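Long-range contact in chloride intracellular channel exc-4 (Caenorhabditis elegans, PDB 2YV9), which may insert into membranes to form chloride channels and is required to regulate lumen size as the excretory canal grows: residues Asp116-Leu126 with Gln167-Arg178. Residues are numbered along the deposited sequence; the frame is centred on the assembly and turned at random.
Sequences DPSAEKRIENL and QLSNIDQLLSER
Gln167 bends at chi2 (-63°), which folds its amide back over the side chain of Asn125. The extended chain of Arg178, from CG to NE, spans the gap to the start of helix 117-140. There Asp116 OD2 meets the guanidinium at its edge, somewhat tilted from its plane, in a salt bridge. Asp116 OD2 takes Arg178 NH2 at 3.0 Å through its syn lone pair, and a weak bond from Arg178 NH1 at 3.2 Å. Asp116 OD1 caps the helix with weak bonds from Ser118 N and Ala119 N. Arg178 NH1 also bonds Leu183 O. Leu174 CD2 lies over one face of the guanidinium. At the other end, the amides of Gln167 and Asn125 stack, 19° apart. A water joins Gln167 OE1 and Arg122 O, at 2.7 Å from each. With an alanine at Gln167, the water would probably lose one anchor and the Asn125 amide its stacking partner. Arg122 packs NE against Asn170 CB at 3.9 Å. On the buried side, Leu126 divides its methyls: CD1 touches Leu168 CD2 at 3.8 Å and CD2 touches Ile171 CD1 at 3.9 Å. Helix 190-210 covers Leu126 and Leu168. The axes of segments 117-126 and 167-178 run nearly antiparallel, at 152°, and come within 9.7 Å. Such antiparallel helix packing belongs to the all-helical C-terminal domain of the GST fold that CLIC proteins share.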
loop_
_atom_site.group_PDB
_atom_site.type_symbol
_atom_site.label_atom_id
_atom_site.label_comp_id
_atom_site.label_asym_id
_atom_site.label_seq_id
_atom_site.Cartn_x
_atom_site.Cartn_y
_atom_site.Cartn_z
ATOM N N ASP A 116 -3.853 -17.873 -7.764
ATOM C CA ASP A 116 -3.778 -19.197 -7.184
ATOM C C ASP A 116 -4.144 -19.050 -5.723
ATOM O O ASP A 116 -3.352 -18.498 -4.932
ATOM C CB ASP A 116 -2.406 -19.773 -7.330
ATOM C CG ASP A 116 -2.304 -21.177 -6.777
ATOM O OD1 ASP A 116 -3.237 -21.614 -6.066
ATOM O OD2 ASP A 116 -1.280 -21.820 -7.030
ATOM N N PRO A 117 -5.345 -19.495 -5.352
ATOM C CA PRO A 117 -5.782 -19.307 -3.964
ATOM C C PRO A 117 -5.094 -20.297 -2.997
ATOM O O PRO A 117 -4.961 -19.988 -1.818
ATOM C CB PRO A 117 -7.292 -19.535 -4.042
ATOM C CG PRO A 117 -7.444 -20.523 -5.162
ATOM C CD PRO A 117 -6.372 -20.170 -6.170
ATOM N N SER A 118 -4.589 -21.408 -3.511
ATOM C CA SER A 118 -3.753 -22.306 -2.717
ATOM C C SER A 118 -2.528 -21.534 -2.225
ATOM O O SER A 118 -2.222 -21.521 -1.041
ATOM C CB SER A 118 -3.312 -23.527 -3.528
ATOM O OG SER A 118 -2.191 -24.166 -2.923
ATOM N N ALA A 119 -1.853 -20.883 -3.156
ATOM C CA ALA A 119 -0.599 -20.171 -2.857
ATOM C C ALA A 119 -0.840 -19.001 -1.910
ATOM O O ALA A 119 -0.075 -18.771 -0.950
ATOM C CB ALA A 119 0.018 -19.679 -4.135
ATOM N N GLU A 120 -1.899 -18.235 -2.182
ATOM C CA GLU A 120 -2.230 -17.036 -1.386
ATOM C C GLU A 120 -2.533 -17.366 0.067
ATOM O O GLU A 120 -2.233 -16.578 0.982
ATOM C CB GLU A 120 -3.438 -16.282 -1.967
ATOM C CG GLU A 120 -3.121 -15.607 -3.266
ATOM C CD GLU A 120 -4.234 -14.773 -3.855
ATOM O OE1 GLU A 120 -5.311 -14.667 -3.238
ATOM O OE2 GLU A 120 -3.993 -14.193 -4.941
ATOM N N LYS A 121 -3.188 -18.502 0.284
ATOM C CA LYS A 121 -3.475 -18.935 1.651
ATOM C C LYS A 121 -2.219 -19.457 2.361
ATOM O O LYS A 121 -2.007 -19.205 3.541
ATOM C CB LYS A 121 -4.569 -20.028 1.634
ATOM C CG LYS A 121 -5.953 -19.494 1.272
ATOM C CD LYS A 121 -6.963 -20.640 1.057
ATOM C CE LYS A 121 -7.913 -20.366 -0.119
ATOM N NZ LYS A 121 -8.442 -21.635 -0.713
ATOM N N ARG A 122 -1.358 -20.134 1.638
ATOM C CA ARG A 122 -0.200 -20.751 2.250
ATOM C C ARG A 122 0.758 -19.639 2.717
ATOM O O ARG A 122 1.341 -19.717 3.793
ATOM C CB ARG A 122 0.505 -21.670 1.268
ATOM C CG ARG A 122 -0.292 -22.941 0.959
ATOM C CD ARG A 122 -0.178 -23.946 2.098
ATOM N NE ARG A 122 -1.027 -25.106 1.846
ATOM C CZ ARG A 122 -2.351 -25.136 2.010
ATOM N NH1 ARG A 122 -3.011 -24.060 2.442
ATOM N NH2 ARG A 122 -3.023 -26.254 1.742
ATOM N N ILE A 123 0.961 -18.661 1.841
ATOM C CA ILE A 123 1.860 -17.529 2.145
ATOM C C ILE A 123 1.372 -16.778 3.372
ATOM O O ILE A 123 2.155 -16.439 4.289
ATOM C CB ILE A 123 1.997 -16.577 0.944
ATOM C CG1 ILE A 123 2.692 -17.317 -0.226
ATOM C CG2 ILE A 123 2.748 -15.253 1.294
ATOM C CD1 ILE A 123 2.656 -16.594 -1.620
ATOM N N GLU A 124 0.102 -16.419 3.378
ATOM C CA GLU A 124 -0.478 -15.637 4.490
ATOM C C GLU A 124 -0.381 -16.449 5.786
ATOM O O GLU A 124 -0.005 -15.926 6.849
ATOM C CB GLU A 124 -1.947 -15.369 4.236
ATOM C CG GLU A 124 -2.650 -14.586 5.340
ATOM C CD GLU A 124 -2.987 -15.425 6.579
ATOM O OE1 GLU A 124 -3.279 -16.628 6.466
ATOM O OE2 GLU A 124 -2.992 -14.867 7.697
ATOM N N ASN A 125 -0.704 -17.739 5.711
ATOM C CA ASN A 125 -0.795 -18.525 6.927
ATOM C C ASN A 125 0.613 -18.703 7.528
ATOM O O ASN A 125 0.816 -18.654 8.761
ATOM C CB ASN A 125 -1.445 -19.883 6.661
ATOM C CG ASN A 125 -2.076 -20.501 7.917
ATOM O OD1 ASN A 125 -1.738 -20.174 9.036
ATOM N ND2 ASN A 125 -3.019 -21.408 7.698
ATOM N N LEU A 126 1.600 -18.901 6.645
ATOM C CA LEU A 126 2.989 -19.042 7.119
ATOM C C LEU A 126 3.409 -17.763 7.863
ATOM O O LEU A 126 3.913 -17.808 9.016
ATOM C CB LEU A 126 3.907 -19.265 5.932
ATOM C CG LEU A 126 5.394 -19.179 6.253
ATOM C CD1 LEU A 126 5.818 -20.287 7.233
ATOM C CD2 LEU A 126 6.214 -19.130 4.894
ATOM N N GLN A 167 3.226 -25.086 8.518
ATOM C CA GLN A 167 3.007 -24.352 7.230
ATOM C C GLN A 167 4.194 -24.509 6.264
ATOM O O GLN A 167 4.054 -24.703 5.024
ATOM C CB GLN A 167 2.711 -22.888 7.483
ATOM C CG GLN A 167 1.496 -22.659 8.333
ATOM C CD GLN A 167 0.221 -23.179 7.628
ATOM O OE1 GLN A 167 0.037 -23.022 6.403
ATOM N NE2 GLN A 167 -0.633 -23.840 8.396
ATOM N N LEU A 168 5.391 -24.453 6.832
ATOM C CA LEU A 168 6.611 -24.757 6.074
ATOM C C LEU A 168 6.521 -26.169 5.492
ATOM O O LEU A 168 6.905 -26.413 4.333
ATOM C CB LEU A 168 7.850 -24.640 6.978
ATOM C CG LEU A 168 8.229 -23.211 7.321
ATOM C CD1 LEU A 168 9.295 -23.208 8.475
ATOM C CD2 LEU A 168 8.722 -22.406 6.125
ATOM N N SER A 169 6.003 -27.088 6.305
ATOM C CA SER A 169 5.793 -28.468 5.867
ATOM C C SER A 169 4.766 -28.523 4.736
ATOM O O SER A 169 4.987 -29.221 3.756
ATOM C CB SER A 169 5.346 -29.378 6.986
ATOM O OG SER A 169 5.336 -30.712 6.481
ATOM N N ASN A 170 3.687 -27.753 4.866
ATOM C CA ASN A 170 2.635 -27.686 3.820
ATOM C C ASN A 170 3.184 -27.184 2.474
ATOM O O ASN A 170 2.931 -27.756 1.411
ATOM C CB ASN A 170 1.469 -26.834 4.286
ATOM C CG ASN A 170 0.674 -27.472 5.439
ATOM O OD1 ASN A 170 0.779 -28.662 5.704
ATOM N ND2 ASN A 170 -0.125 -26.647 6.124
ATOM N N ILE A 171 3.991 -26.143 2.533
ATOM C CA ILE A 171 4.696 -25.654 1.355
ATOM C C ILE A 171 5.710 -26.657 0.756
ATOM O O ILE A 171 5.752 -26.858 -0.483
ATOM C CB ILE A 171 5.325 -24.273 1.660
ATOM C CG1 ILE A 171 4.239 -23.268 2.133
ATOM C CG2 ILE A 171 6.061 -23.757 0.418
ATOM C CD1 ILE A 171 4.794 -21.876 2.545
ATOM N N ASP A 172 6.504 -27.303 1.609
ATOM C CA ASP A 172 7.336 -28.398 1.151
ATOM C C ASP A 172 6.513 -29.422 0.377
ATOM O O ASP A 172 6.933 -29.827 -0.676
ATOM C CB ASP A 172 8.000 -29.096 2.322
ATOM C CG ASP A 172 9.064 -30.092 1.891
ATOM O OD1 ASP A 172 10.096 -29.719 1.305
ATOM O OD2 ASP A 172 8.883 -31.295 2.217
ATOM N N GLN A 173 5.367 -29.802 0.953
ATOM C CA GLN A 173 4.484 -30.820 0.362
ATOM C C GLN A 173 3.950 -30.362 -0.988
ATOM O O GLN A 173 3.956 -31.137 -1.964
ATOM C CB GLN A 173 3.338 -31.144 1.330
ATOM C CG GLN A 173 3.803 -32.018 2.499
ATOM C CD GLN A 173 2.735 -32.193 3.600
ATOM O OE1 GLN A 173 1.663 -32.743 3.345
ATOM N NE2 GLN A 173 3.040 -31.733 4.827
ATOM N N LEU A 174 3.507 -29.111 -1.058
ATOM C CA LEU A 174 3.047 -28.537 -2.331
ATOM C C LEU A 174 4.128 -28.546 -3.409
ATOM O O LEU A 174 3.897 -28.899 -4.562
ATOM C CB LEU A 174 2.573 -27.107 -2.102
ATOM C CG LEU A 174 2.067 -26.357 -3.328
ATOM C CD1 LEU A 174 0.949 -27.197 -4.018
ATOM C CD2 LEU A 174 1.587 -24.976 -2.915
ATOM N N LEU A 175 5.341 -28.153 -3.047
ATOM C CA LEU A 175 6.424 -28.147 -3.983
ATOM C C LEU A 175 6.798 -29.541 -4.437
ATOM O O LEU A 175 7.191 -29.739 -5.599
ATOM C CB LEU A 175 7.640 -27.464 -3.354
ATOM C CG LEU A 175 7.539 -25.947 -3.263
ATOM C CD1 LEU A 175 8.630 -25.424 -2.246
ATOM C CD2 LEU A 175 7.709 -25.193 -4.630
ATOM N N SER A 176 6.686 -30.508 -3.529
ATOM C CA SER A 176 7.001 -31.894 -3.859
ATOM C C SER A 176 6.007 -32.427 -4.874
ATOM O O SER A 176 6.407 -33.074 -5.846
ATOM C CB SER A 176 7.012 -32.772 -2.619
ATOM O OG SER A 176 5.796 -32.670 -1.922
ATOM N N GLU A 177 4.726 -32.176 -4.634
ATOM C CA GLU A 177 3.710 -32.582 -5.613
ATOM C C GLU A 177 3.781 -31.815 -6.941
ATOM O O GLU A 177 3.606 -32.413 -8.000
ATOM C CB GLU A 177 2.292 -32.616 -5.019
ATOM C CG GLU A 177 1.770 -31.374 -4.321
ATOM C CD GLU A 177 0.920 -31.706 -3.081
ATOM O OE1 GLU A 177 1.005 -32.848 -2.573
ATOM O OE2 GLU A 177 0.179 -30.820 -2.599
ATOM N N ARG A 178 4.060 -30.517 -6.901
ATOM C CA ARG A 178 4.152 -29.708 -8.128
ATOM C C ARG A 178 5.395 -30.017 -8.960
ATOM O O ARG A 178 5.364 -29.943 -10.189
ATOM C CB ARG A 178 4.089 -28.211 -7.803
ATOM C CG ARG A 178 2.707 -27.756 -7.492
ATOM C CD ARG A 178 2.510 -26.235 -7.428
ATOM N NE ARG A 178 1.097 -25.970 -7.135
ATOM C CZ ARG A 178 0.566 -24.800 -6.812
ATOM N NH1 ARG A 178 1.313 -23.710 -6.717
ATOM N NH2 ARG A 178 -0.750 -24.727 -6.565
HETATM O O HOH W 1 1.658 -22.301 4.340
#